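Sensor protein (Pseudomonas syringae pv. tomato, PDB 2R8R) is probably a membrane-bound sensor histidine kinase that autophosphorylates with ATP in a two-component system, represented here by its N-terminal KdpD domain of the P-loop NTPase clan. Local coordinates at residues A[26-31]-A[55-60]; A[18-23]-A[48-53]; A[8-13]-A[160-165]; A[126-131]-A[142-147]. All blocks are in the same frame, centred on the assembly; numbering follows the deposited sequence.

Contact 1 of 4, residues A[26-31]-A[55-60]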
loop_
_atom_site.group_PDB
_atom_site.type_symbol
_atom_site.label_atom_id
_atom_site.label_comp_id
_atom_site.label_asym_id
_atom_site.label_seq_id
_atom_site.Cartn_x
_atom_site.Cartn_y
_atom_site.Cartn_z
ATOM N N ALA A 26 -13.589 0.731 -2.868
ATOM C CA ALA A 26 -14.145 -0.079 -1.783
ATOM C C ALA A 26 -14.587 0.838 -0.652
ATOM O O ALA A 26 -15.626 0.633 -0.027
ATOM C CB ALA A 26 -13.138 -1.107 -1.291
ATOM N N ALA A 27 -13.794 1.863 -0.411
ATOM C CA ALA A 27 -14.022 2.817 0.680
ATOM C C ALA A 27 -15.280 3.688 0.457
ATOM O O ALA A 27 -16.003 4.006 1.388
ATOM C CB ALA A 27 -12.789 3.670 0.857
ATOM N N HIS A 28 -15.527 4.044 -0.793
ATOM C CA HIS A 28 -16.730 4.767 -1.201
ATOM C C HIS A 28 -17.984 3.929 -1.037
ATOM O O HIS A 28 -19.026 4.446 -0.609
ATOM C CB HIS A 28 -16.585 5.282 -2.648
ATOM C CG HIS A 28 -15.910 6.616 -2.735
ATOM N ND1 HIS A 28 -16.556 7.795 -2.421
ATOM C CD2 HIS A 28 -14.635 6.960 -3.040
ATOM C CE1 HIS A 28 -15.716 8.806 -2.544
ATOM N NE2 HIS A 28 -14.543 8.333 -2.931
ATOM N N ALA A 29 -17.910 2.638 -1.351
ATOM C CA ALA A 29 -19.051 1.764 -1.094
ATOM C C ALA A 29 -19.361 1.798 0.385
ATOM O O ALA A 29 -20.498 1.993 0.761
ATOM C CB ALA A 29 -18.839 0.310 -1.603
ATOM N N GLN A 30 -18.358 1.656 1.234
ATOM C CA GLN A 30 -18.573 1.759 2.675
ATOM C C GLN A 30 -19.138 3.120 3.108
ATOM O O GLN A 30 -20.032 3.181 3.954
ATOM C CB GLN A 30 -17.271 1.485 3.424
ATOM C CG GLN A 30 -16.696 0.077 3.257
ATOM C CD GLN A 30 -17.663 -1.054 3.634
ATOM O OE1 GLN A 30 -18.032 -1.850 2.782
ATOM N NE2 GLN A 30 -18.046 -1.134 4.899
ATOM N N LEU A 31 -18.630 4.212 2.528
ATOM C CA LEU A 31 -19.103 5.564 2.877
ATOM C C LEU A 31 -20.606 5.667 2.579
ATOM O O LEU A 31 -21.387 6.143 3.396
ATOM C CB LEU A 31 -18.309 6.639 2.139
ATOM C CG LEU A 31 -18.540 8.116 2.536
ATOM C CD1 LEU A 31 -17.988 8.444 3.965
ATOM C CD2 LEU A 31 -17.971 9.073 1.524
ATOM N N ASN A 55 -10.758 12.934 -2.741
ATOM C CA ASN A 55 -11.374 14.193 -2.343
ATOM C C ASN A 55 -12.837 14.061 -1.943
ATOM O O ASN A 55 -13.377 14.979 -1.348
ATOM C CB ASN A 55 -11.190 15.272 -3.436
ATOM C CG ASN A 55 -9.741 15.840 -3.462
ATOM O OD1 ASN A 55 -9.286 16.326 -4.518
ATOM N ND2 ASN A 55 -9.012 15.781 -2.300
ATOM N N GLY A 56 -13.464 12.926 -2.228
ATOM C CA GLY A 56 -14.778 12.615 -1.678
ATOM C C GLY A 56 -14.815 11.905 -0.321
ATOM O O GLY A 56 -15.894 11.547 0.159
ATOM N N LEU A 57 -13.649 11.667 0.280
ATOM C CA LEU A 57 -13.540 10.937 1.519
ATOM C C LEU A 57 -12.966 11.850 2.596
ATOM O O LEU A 57 -12.113 12.696 2.298
ATOM C CB LEU A 57 -12.609 9.724 1.345
ATOM C CG LEU A 57 -13.062 8.601 0.412
ATOM C CD1 LEU A 57 -11.890 7.669 0.065
ATOM C CD2 LEU A 57 -14.228 7.837 1.005
ATOM N N PRO A 58 -13.424 11.697 3.856
ATOM C CA PRO A 58 -12.764 12.422 4.919
ATOM C C PRO A 58 -11.278 12.048 4.977
ATOM O O PRO A 58 -10.904 10.882 4.719
ATOM C CB PRO A 58 -13.499 11.940 6.171
ATOM C CG PRO A 58 -14.841 11.494 5.651
ATOM C CD PRO A 58 -14.524 10.857 4.372
ATOM N N GLN A 59 -10.449 13.034 5.332
ATOM C CA GLN A 59 -8.999 12.870 5.313
ATOM C C GLN A 59 -8.372 13.378 6.590
ATOM O O GLN A 59 -8.736 14.458 7.075
ATOM C CB GLN A 59 -8.437 13.615 4.127
ATOM C CG GLN A 59 -8.815 12.984 2.783
ATOM C CD GLN A 59 -8.541 13.929 1.654
ATOM O OE1 GLN A 59 -7.486 14.527 1.601
ATOM N NE2 GLN A 59 -9.479 14.068 0.747
ATOM N N GLN A 60 -7.436 12.592 7.143
ATOM C CA GLN A 60 -6.724 12.992 8.354
ATOM C C GLN A 60 -5.400 13.648 7.984
ATOM O O GLN A 60 -4.548 12.995 7.435
ATOM C CB GLN A 60 -6.490 11.774 9.221
ATOM C CG GLN A 60 -5.828 12.045 10.561
ATOM C CD GLN A 60 -6.745 12.747 11.541
ATOM O OE1 GLN A 60 -7.839 12.255 11.856
ATOM N NE2 GLN A 60 -6.300 13.929 12.037
#
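In this P-loop NTPase-like alpha/beta domain, the C-terminal half of helix 19-32 meets the loop that leaves helix 48-54 on its way to strand 63-67. Leu57 is the bump. Its CG stands anti to the carbonyl carbon (chi1 -66°), and the forked end drops into a hollow on the helix formed by Ala27 and its neighbour His28, with Leu31 one turn further on. The two methyls divide the hollow between them. CD1 goes to the floor, 4.2 Å from Ala27 CB, and Leu89 of strand 87-90 also touches both side chains. CD2 lies over the middle of the His28 imidazole in a CH-pi contact, 3.9 Å from the ring centroid and only 8° off the normal. The same methyl meets Leu31 CD2 at 4.0 Å, so it sits in the corner where the ring face meets Leu31.

The imidazole is oriented by a hydrogen bond from its NE2 to Leu53 O, near the end of helix 48-54. Gly56, with no side chain, brings its backbone up to the ring; a CB there would be only 3.0 Å from His28 CE1. On the far wall, Leu31 has CG anti to its backbone N (chi1 -172°) and reaches out with both methyls: CD1 rests 4.2 Å from Pro58 CD, and CD2 sits 3.5 Å from Gly56 O.

Contact 2 of 4, residues A[18-23]-A[48-53]. With SO4 (sulfate ion), chain C.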
loop_
_atom_site.group_PDB
_atom_site.type_symbol
_atom_site.label_atom_id
_atom_site.label_comp_id
_atom_site.label_asym_id
_atom_site.label_seq_id
_atom_site.Cartn_x
_atom_site.Cartn_y
_atom_site.Cartn_z
ATOM N N GLY A 18 -3.293 -0.763 -9.931
ATOM C CA GLY A 18 -4.588 -0.233 -9.494
ATOM C C GLY A 18 -5.016 -0.536 -8.078
ATOM O O GLY A 18 -6.182 -0.474 -7.756
ATOM N N LYS A 19 -4.070 -0.833 -7.218
ATOM C CA LYS A 19 -4.357 -1.153 -5.798
ATOM C C LYS A 19 -5.055 -0.022 -5.058
ATOM O O LYS A 19 -6.087 -0.235 -4.398
ATOM C CB LYS A 19 -3.062 -1.451 -5.050
ATOM C CG LYS A 19 -2.267 -2.651 -5.510
ATOM C CD LYS A 19 -1.002 -2.838 -4.604
ATOM C CE LYS A 19 0.064 -1.703 -4.687
ATOM N NZ LYS A 19 0.545 -1.530 -6.125
ATOM N N THR A 20 -4.479 1.183 -5.149
ATOM C CA THR A 20 -5.031 2.336 -4.442
ATOM C C THR A 20 -6.414 2.726 -4.929
ATOM O O THR A 20 -7.312 2.941 -4.130
ATOM C CB THR A 20 -4.137 3.545 -4.564
ATOM O OG1 THR A 20 -2.922 3.239 -3.912
ATOM C CG2 THR A 20 -4.746 4.733 -3.875
ATOM N N TYR A 21 -6.592 2.769 -6.243
ATOM C CA TYR A 21 -7.898 3.021 -6.821
ATOM C C TYR A 21 -8.945 1.999 -6.311
ATOM O O TYR A 21 -10.056 2.388 -5.930
ATOM C CB TYR A 21 -7.799 2.981 -8.349
ATOM C CG TYR A 21 -9.080 3.410 -9.044
ATOM C CD1 TYR A 21 -9.313 4.751 -9.293
ATOM C CD2 TYR A 21 -10.037 2.493 -9.464
ATOM C CE1 TYR A 21 -10.442 5.190 -9.918
ATOM C CE2 TYR A 21 -11.204 2.937 -10.109
ATOM C CZ TYR A 21 -11.384 4.301 -10.317
ATOM O OH TYR A 21 -12.497 4.843 -10.947
ATOM N N ALA A 22 -8.595 0.711 -6.322
ATOM C CA ALA A 22 -9.470 -0.347 -5.811
ATOM C C ALA A 22 -9.838 -0.126 -4.337
ATOM O O ALA A 22 -11.008 -0.210 -3.963
ATOM C CB ALA A 22 -8.865 -1.738 -6.021
HETATM N N MSE A 23 -8.841 0.195 -3.524
HETATM C CA MSE A 23 -9.075 0.541 -2.151
HETATM C C MSE A 23 -10.039 1.743 -1.970
HETATM O O MSE A 23 -10.893 1.717 -1.056
HETATM C CB MSE A 23 -7.754 0.796 -1.419
HETATM C CG MSE A 23 -7.977 1.236 0.038
HETATM SE SE MSE A 23 -6.374 1.625 1.058
HETATM C CE MSE A 23 -5.702 3.157 0.021
ATOM N N ALA A 48 -5.349 11.766 -11.609
ATOM C CA ALA A 48 -6.489 12.638 -11.350
ATOM C C ALA A 48 -7.745 11.859 -10.910
ATOM O O ALA A 48 -8.578 12.403 -10.190
ATOM C CB ALA A 48 -6.792 13.508 -12.582
ATOM N N GLU A 49 -7.894 10.603 -11.349
ATOM C CA GLU A 49 -9.111 9.852 -11.051
ATOM C C GLU A 49 -9.068 9.365 -9.613
ATOM O O GLU A 49 -10.097 9.266 -8.953
ATOM C CB GLU A 49 -9.340 8.686 -12.035
ATOM C CG GLU A 49 -8.314 7.539 -11.973
ATOM C CD GLU A 49 -8.656 6.356 -12.888
ATOM O OE1 GLU A 49 -9.771 6.350 -13.499
ATOM O OE2 GLU A 49 -7.802 5.439 -12.989
ATOM N N THR A 50 -7.858 9.098 -9.145
ATOM C CA THR A 50 -7.608 8.634 -7.787
ATOM C C THR A 50 -7.643 9.833 -6.834
ATOM O O THR A 50 -8.231 9.777 -5.754
ATOM C CB THR A 50 -6.266 7.835 -7.762
ATOM O OG1 THR A 50 -6.362 6.765 -8.717
ATOM C CG2 THR A 50 -5.980 7.232 -6.412
ATOM N N GLU A 51 -7.069 10.937 -7.261
ATOM C CA GLU A 51 -7.221 12.183 -6.536
ATOM C C GLU A 51 -8.720 12.583 -6.385
ATOM O O GLU A 51 -9.150 13.021 -5.304
ATOM C CB GLU A 51 -6.340 13.267 -7.197
ATOM C CG GLU A 51 -6.118 14.543 -6.368
ATOM C CD GLU A 51 -5.710 14.333 -4.871
ATOM O OE1 GLU A 51 -4.550 13.957 -4.573
ATOM O OE2 GLU A 51 -6.556 14.581 -3.975
ATOM N N ALA A 52 -9.533 12.370 -7.427
ATOM C CA ALA A 52 -10.988 12.677 -7.322
ATOM C C ALA A 52 -11.745 11.727 -6.369
ATOM O O ALA A 52 -12.689 12.144 -5.705
ATOM C CB ALA A 52 -11.660 12.719 -8.698
ATOM N N LEU A 53 -11.353 10.456 -6.294
ATOM C CA LEU A 53 -11.940 9.574 -5.277
ATOM C C LEU A 53 -11.529 9.993 -3.849
ATOM O O LEU A 53 -12.344 10.033 -2.932
ATOM C CB LEU A 53 -11.578 8.109 -5.540
ATOM C CG LEU A 53 -12.308 7.466 -6.725
ATOM C CD1 LEU A 53 -11.905 5.981 -6.839
ATOM C CD2 LEU A 53 -13.827 7.653 -6.583
HETATM S S SO4 C . -1.165 1.128 -7.672
HETATM O O1 SO4 C . 0.225 1.461 -7.522
HETATM O O2 SO4 C . -1.785 1.680 -8.833
HETATM O O3 SO4 C . -1.107 -0.337 -7.644
HETATM O O4 SO4 C . -1.912 1.790 -6.593
#
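Sulfate atom O3 is the best-held polar atom here, gripped by three donors: Lys19 NZ at 2.5 Å, Lys19 N at 3.0 Å and, weakly, Gly18 N. Lys19 bends at chi3 and chi4 to curl its ammonium back over the anion. Thr20 N points almost straight at O4 (3.0 Å, 169° at the hydrogen), and Gly16 N adds another amide. Gly18, at the N-cap, has a positive phi (102°) that would jam a side chain against the preceding carbonyl. This fits a Walker A P-loop feeding into helix 19-32.

The same first turn packs on helix 48-53, the short axes 9.8 Å apart at 29°. Tyr21, its CG anti to the backbone N, carries most of helix 19-23's side of the contact. Leu53 CD1 lies over one ring face, 3.9 Å from the centroid, while Thr50 OG1 meets the ring edge in plane, 3.6 Å from Tyr21 CD1. Glu49 CD approaches Tyr21 CE1 at 3.7 Å, its carboxylate salt-bridged to Arg47. The Thr20 and Thr50 methyls touch, leaving Thr20 OG1 to bond Asp91. With lysine, amides and helix N-terminus converging on one anion, the sulfate probably marks where a nucleotide phosphate would bind.

Contact 3 of 4, residues A[8-13]-A[160-165]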
loop_
_atom_site.group_PDB
_atom_site.type_symbol
_atom_site.label_atom_id
_atom_site.label_comp_id
_atom_site.label_asym_id
_atom_site.label_seq_id
_atom_site.Cartn_x
_atom_site.Cartn_y
_atom_site.Cartn_z
ATOM N N LYS A 8 -8.255 -5.579 5.630
ATOM C CA LYS A 8 -8.343 -5.977 4.231
ATOM C C LYS A 8 -7.119 -5.458 3.455
ATOM O O LYS A 8 -6.847 -4.258 3.429
ATOM C CB LYS A 8 -9.650 -5.476 3.611
ATOM C CG LYS A 8 -9.892 -5.968 2.192
ATOM C CD LYS A 8 -11.200 -5.458 1.623
ATOM C CE LYS A 8 -11.466 -6.106 0.221
ATOM N NZ LYS A 8 -12.705 -5.604 -0.558
ATOM N N VAL A 9 -6.381 -6.382 2.836
ATOM C CA VAL A 9 -5.194 -6.065 2.058
ATOM C C VAL A 9 -5.533 -6.178 0.591
ATOM O O VAL A 9 -6.006 -7.224 0.153
ATOM C CB VAL A 9 -4.032 -7.047 2.361
ATOM C CG1 VAL A 9 -2.698 -6.697 1.541
ATOM C CG2 VAL A 9 -3.801 -7.140 3.876
ATOM N N PHE A 10 -5.307 -5.093 -0.153
ATOM C CA PHE A 10 -5.332 -5.110 -1.625
ATOM C C PHE A 10 -3.920 -5.404 -2.087
ATOM O O PHE A 10 -3.047 -4.559 -1.973
ATOM C CB PHE A 10 -5.833 -3.793 -2.168
ATOM C CG PHE A 10 -7.266 -3.486 -1.782
ATOM C CD1 PHE A 10 -8.328 -3.731 -2.686
ATOM C CD2 PHE A 10 -7.575 -2.965 -0.515
ATOM C CE1 PHE A 10 -9.664 -3.434 -2.313
ATOM C CE2 PHE A 10 -8.914 -2.670 -0.144
ATOM C CZ PHE A 10 -9.945 -2.883 -1.046
ATOM N N LEU A 11 -3.713 -6.636 -2.553
ATOM C CA LEU A 11 -2.413 -7.146 -2.978
ATOM C C LEU A 11 -2.212 -6.978 -4.479
ATOM O O LEU A 11 -3.132 -7.254 -5.259
ATOM C CB LEU A 11 -2.285 -8.628 -2.643
ATOM C CG LEU A 11 -1.027 -9.387 -3.126
ATOM C CD1 LEU A 11 0.252 -8.881 -2.385
ATOM C CD2 LEU A 11 -1.239 -10.923 -2.948
ATOM N N GLY A 12 -1.005 -6.566 -4.883
ATOM C CA GLY A 12 -0.674 -6.378 -6.284
ATOM C C GLY A 12 0.738 -6.864 -6.584
ATOM O O GLY A 12 1.538 -7.011 -5.664
ATOM N N ALA A 13 1.038 -7.088 -7.880
ATOM C CA ALA A 13 2.362 -7.531 -8.359
ATOM C C ALA A 13 3.416 -6.396 -8.406
ATOM O O ALA A 13 4.612 -6.644 -8.307
ATOM C CB ALA A 13 2.229 -8.146 -9.757
ATOM N N VAL A 160 -7.541 -9.243 -1.150
ATOM C CA VAL A 160 -7.973 -9.201 -2.546
ATOM C C VAL A 160 -6.796 -8.963 -3.476
ATOM O O VAL A 160 -5.992 -8.045 -3.253
ATOM C CB VAL A 160 -9.168 -8.190 -2.776
ATOM C CG1 VAL A 160 -8.832 -6.828 -2.342
ATOM C CG2 VAL A 160 -9.615 -8.185 -4.212
ATOM N N LEU A 161 -6.669 -9.822 -4.495
ATOM C CA LEU A 161 -5.692 -9.627 -5.590
ATOM C C LEU A 161 -6.179 -8.650 -6.646
ATOM O O LEU A 161 -7.256 -8.824 -7.215
ATOM C CB LEU A 161 -5.351 -10.981 -6.255
ATOM C CG LEU A 161 -4.261 -11.009 -7.337
ATOM C CD1 LEU A 161 -2.934 -10.511 -6.769
ATOM C CD2 LEU A 161 -4.168 -12.460 -7.964
ATOM N N ILE A 162 -5.396 -7.587 -6.858
ATOM C CA ILE A 162 -5.638 -6.601 -7.898
ATOM C C ILE A 162 -4.625 -6.961 -8.991
ATOM O O ILE A 162 -3.415 -6.885 -8.797
ATOM C CB ILE A 162 -5.473 -5.149 -7.396
ATOM C CG1 ILE A 162 -6.361 -4.922 -6.159
ATOM C CG2 ILE A 162 -5.695 -4.111 -8.527
ATOM C CD1 ILE A 162 -7.810 -5.027 -6.414
ATOM N N ASP A 163 -5.155 -7.411 -10.123
ATOM C CA ASP A 163 -4.364 -8.016 -11.175
ATOM C C ASP A 163 -4.366 -7.091 -12.407
ATOM O O ASP A 163 -5.316 -6.359 -12.646
ATOM C CB ASP A 163 -4.949 -9.395 -11.488
ATOM C CG ASP A 163 -4.195 -10.146 -12.548
ATOM O OD1 ASP A 163 -2.946 -10.202 -12.516
ATOM O OD2 ASP A 163 -4.875 -10.756 -13.387
ATOM N N LEU A 164 -3.285 -7.125 -13.159
ATOM C CA LEU A 164 -3.157 -6.384 -14.394
ATOM C C LEU A 164 -2.120 -7.097 -15.253
ATOM O O LEU A 164 -1.056 -7.425 -14.757
ATOM C CB LEU A 164 -2.745 -4.935 -14.091
ATOM C CG LEU A 164 -2.894 -3.955 -15.261
ATOM C CD1 LEU A 164 -4.387 -3.558 -15.472
ATOM C CD2 LEU A 164 -1.991 -2.762 -15.121
ATOM N N PRO A 165 -2.413 -7.333 -16.555
ATOM C CA PRO A 165 -1.345 -7.885 -17.444
ATOM C C PRO A 165 -0.051 -7.052 -17.524
ATOM O O PRO A 165 -0.097 -5.803 -17.643
ATOM C CB PRO A 165 -2.020 -7.899 -18.815
ATOM C CG PRO A 165 -3.525 -7.946 -18.487
ATOM C CD PRO A 165 -3.662 -7.080 -17.299
HETATM O O HOH W 1 -1.049 -7.551 -9.716
#
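Phe10 and Ile162 both hold their first side-chain branch anti to the carbonyl carbon (chi1 -63° and -54°), which brings Ile162 CD1 to the edge of the phenyl ring, in its plane and 4.0 Å from Phe10 CD1. Val160 lies alongside Phe10, pointing the same way, with CG1 in the crowded position between its backbone N and carbonyl carbon. The same methyl touches the fully extended Lys8 chain at CE, 3.7 Å off. Helix 19-32 closes over this face, setting Ala22, Met23 and Ala26 against the ring.

The backbones beneath run parallel. Val160 and Leu11 each bond both ways: Val160 N-H goes to Val9 O, Leu11 N to Val160 O at 2.8 Å, and Ile162 N to Leu11 O at 2.8 Å and 178°, nearly along the C=O axis. These bonds fix strand 158-161 as the outermost strand beside strand 7-12 in the five-stranded parallel sheet, order 2-3-4-1-5, of the P-loop NTPase-like fold. Strand 119-125 flanks strand 7-12 on its other side.

On the opposite face, Leu11 CD2 and Leu161 CD1 meet at 4.2 Å under helix 194-209. Past the paired strands the chains part where the presumed P-loop begins, and a water spans the gap, accepting from Ala13 N and donating to Ile162 O at 2.6 Å.

Contact 4 of 4, residues A[126-131]-A[142-147]. With SO4 (sulfate ion), chain E.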
loop_
_atom_site.group_PDB
_atom_site.type_symbol
_atom_site.label_atom_id
_atom_site.label_comp_id
_atom_site.label_asym_id
_atom_site.label_seq_id
_atom_site.Cartn_x
_atom_site.Cartn_y
_atom_site.Cartn_z
ATOM N N VAL A 126 3.672 -7.395 -3.848
ATOM C CA VAL A 126 4.098 -8.718 -3.399
ATOM C C VAL A 126 5.583 -8.803 -3.036
ATOM O O VAL A 126 5.950 -9.628 -2.206
ATOM C CB VAL A 126 3.746 -9.797 -4.433
ATOM C CG1 VAL A 126 4.642 -9.704 -5.655
ATOM C CG2 VAL A 126 3.829 -11.134 -3.785
ATOM N N GLN A 127 6.408 -7.943 -3.646
ATOM C CA GLN A 127 7.877 -7.932 -3.452
ATOM C C GLN A 127 8.346 -7.711 -2.012
ATOM O O GLN A 127 9.477 -8.087 -1.646
ATOM C CB GLN A 127 8.520 -6.834 -4.314
ATOM C CG GLN A 127 8.035 -5.443 -3.963
ATOM C CD GLN A 127 8.508 -4.369 -4.909
ATOM O OE1 GLN A 127 9.612 -3.863 -4.710
ATOM N NE2 GLN A 127 7.668 -3.978 -5.931
ATOM N N HIS A 128 7.482 -7.081 -1.210
ATOM C CA HIS A 128 7.799 -6.718 0.161
ATOM C C HIS A 128 7.731 -7.859 1.134
ATOM O O HIS A 128 8.315 -7.788 2.199
ATOM C CB HIS A 128 6.909 -5.567 0.625
ATOM C CG HIS A 128 7.076 -4.332 -0.197
ATOM N ND1 HIS A 128 8.175 -3.501 -0.084
ATOM C CD2 HIS A 128 6.308 -3.817 -1.182
ATOM C CE1 HIS A 128 8.058 -2.511 -0.945
ATOM N NE2 HIS A 128 6.933 -2.679 -1.624
ATOM N N LEU A 129 7.065 -8.937 0.775
ATOM C CA LEU A 129 7.008 -10.087 1.664
ATOM C C LEU A 129 8.404 -10.656 1.962
ATOM O O LEU A 129 9.155 -10.950 1.031
ATOM C CB LEU A 129 6.115 -11.170 1.070
ATOM C CG LEU A 129 4.634 -10.783 1.072
ATOM C CD1 LEU A 129 3.822 -11.857 0.364
ATOM C CD2 LEU A 129 4.142 -10.563 2.523
ATOM N N GLU A 130 8.709 -10.842 3.255
ATOM C CA GLU A 130 10.010 -11.372 3.701
ATOM C C GLU A 130 10.474 -12.646 2.984
ATOM O O GLU A 130 11.589 -12.705 2.469
ATOM C CB GLU A 130 9.992 -11.634 5.214
ATOM C CG GLU A 130 10.649 -10.552 6.037
ATOM C CD GLU A 130 10.414 -10.722 7.537
ATOM O OE1 GLU A 130 10.054 -11.831 8.005
ATOM O OE2 GLU A 130 10.578 -9.720 8.250
ATOM N N SER A 131 9.593 -13.651 2.954
ATOM C CA SER A 131 9.856 -14.938 2.294
ATOM C C SER A 131 10.292 -14.833 0.829
ATOM O O SER A 131 10.941 -15.742 0.317
ATOM C CB SER A 131 8.603 -15.797 2.350
ATOM O OG SER A 131 7.539 -15.151 1.663
ATOM N N VAL A 142 17.196 -5.718 -8.052
ATOM C CA VAL A 142 16.943 -4.591 -7.146
ATOM C C VAL A 142 16.664 -5.128 -5.733
ATOM O O VAL A 142 15.871 -6.068 -5.546
ATOM C CB VAL A 142 15.775 -3.650 -7.632
ATOM C CG1 VAL A 142 15.664 -2.387 -6.741
ATOM C CG2 VAL A 142 15.959 -3.230 -9.082
ATOM N N GLN A 143 17.350 -4.523 -4.759
ATOM C CA GLN A 143 17.186 -4.779 -3.327
ATOM C C GLN A 143 15.815 -4.316 -2.791
ATOM O O GLN A 143 15.432 -3.169 -2.980
ATOM C CB GLN A 143 18.272 -3.996 -2.592
ATOM C CG GLN A 143 18.333 -4.204 -1.108
ATOM C CD GLN A 143 19.516 -5.068 -0.694
ATOM O OE1 GLN A 143 20.662 -4.579 -0.559
ATOM N NE2 GLN A 143 19.250 -6.366 -0.494
ATOM N N VAL A 144 15.069 -5.184 -2.116
ATOM C CA VAL A 144 13.852 -4.715 -1.434
ATOM C C VAL A 144 14.192 -4.370 0.006
ATOM O O VAL A 144 14.428 -5.254 0.820
ATOM C CB VAL A 144 12.696 -5.735 -1.517
ATOM C CG1 VAL A 144 11.393 -5.144 -0.876
ATOM C CG2 VAL A 144 12.477 -6.135 -2.978
ATOM N N ARG A 145 14.214 -3.077 0.308
ATOM C CA ARG A 145 14.605 -2.588 1.624
ATOM C C ARG A 145 13.464 -2.478 2.653
ATOM O O ARG A 145 13.714 -2.604 3.844
ATOM C CB ARG A 145 15.275 -1.220 1.487
ATOM C CG ARG A 145 16.612 -1.297 0.794
ATOM C CD ARG A 145 17.096 0.066 0.370
ATOM N NE ARG A 145 18.123 -0.075 -0.648
ATOM C CZ ARG A 145 19.379 -0.420 -0.414
ATOM N NH1 ARG A 145 19.805 -0.657 0.810
ATOM N NH2 ARG A 145 20.215 -0.525 -1.424
ATOM N N GLU A 146 12.243 -2.191 2.203
ATOM C CA GLU A 146 11.076 -2.175 3.099
ATOM C C GLU A 146 10.416 -3.560 2.982
ATOM O O GLU A 146 9.859 -3.904 1.941
ATOM C CB GLU A 146 10.101 -1.044 2.716
ATOM C CG GLU A 146 10.612 0.395 2.975
ATOM C CD GLU A 146 9.568 1.462 2.664
ATOM O OE1 GLU A 146 8.942 1.341 1.570
ATOM O OE2 GLU A 146 9.364 2.421 3.475
ATOM N N THR A 147 10.512 -4.362 4.029
ATOM C CA THR A 147 9.918 -5.689 4.037
ATOM C C THR A 147 8.763 -5.794 5.058
ATOM O O THR A 147 8.600 -4.950 5.953
ATOM C CB THR A 147 10.939 -6.778 4.386
ATOM O OG1 THR A 147 11.460 -6.503 5.687
ATOM C CG2 THR A 147 12.087 -6.871 3.355
HETATM S S SO4 E . 19.848 -1.369 -4.829
HETATM O O1 SO4 E . 20.461 -0.206 -5.448
HETATM O O2 SO4 E . 19.485 -2.393 -5.792
HETATM O O3 SO4 E . 20.792 -2.025 -3.900
HETATM O O4 SO4 E . 18.643 -0.847 -4.197
HETATM O O HOH W 2 9.815 -7.267 7.839
#
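His128 overlaps its neighbour Gln127, whose CG lies 3.6 Å above the imidazole plane, toward the rim of the ring. The ring's edge does the polar work: ND1 donates to Glu146 O at 2.7 Å, with 163° at the hydrogen and the oxygen only 7° out of the ring plane. Since ND1 is the donor to a carbonyl, it carries the proton, and the bond fixes the ring's rotation. Val144 crosses at about a right angle, its CG1 sitting 3.7 Å from His128 ND1 and 3.6 Å from Gln127 O.

These pieces close the loop around helix 133-140 in the alpha/beta domain. The 3-10 turn 126-128 follows central strand 119-125, and residues 142-147 return from the helix beside it. Val136 of that helix touches both Gln127 and Val144. His128 O is approached by Thr147 CA at 3.2 Å in a C-H...O contact. A water joins the polar ends of Glu130 and Thr147, donating to Glu130 OE2 at 2.6 Å and lying 2.8 Å from Thr147 OG1. A sulfate, probably from the crystallisation liquor, sits at the start of the returning segment on Gln143 N and, weakly, Arg145 NH2, with Gln143 CG over one face of its guanidinium.

How the contacts relate
Contacts 1 and 2 share helix 19-32, their centres 11 Å apart, and touch at His28 NE2 and Leu53 O (2.8 Å). Contact 3 lies beneath that helix: Ala26 CB of contact 1 reaches Phe10 CZ at 3.7 Å, and Ala22 CB of contact 2 meets Ile162 CD1 at 3.5 Å. Strand 7-12 leads through the presumed P-loop to the sulfate of contact 2, so contact 3 pairs the strand that leads into the site. Contact 4 joins the same strand through Val126 N and Gly12 O, 2.8 Å apart, yet its nearest atoms stay about 7 Å from contact 2 and about 18 Å from contact 1.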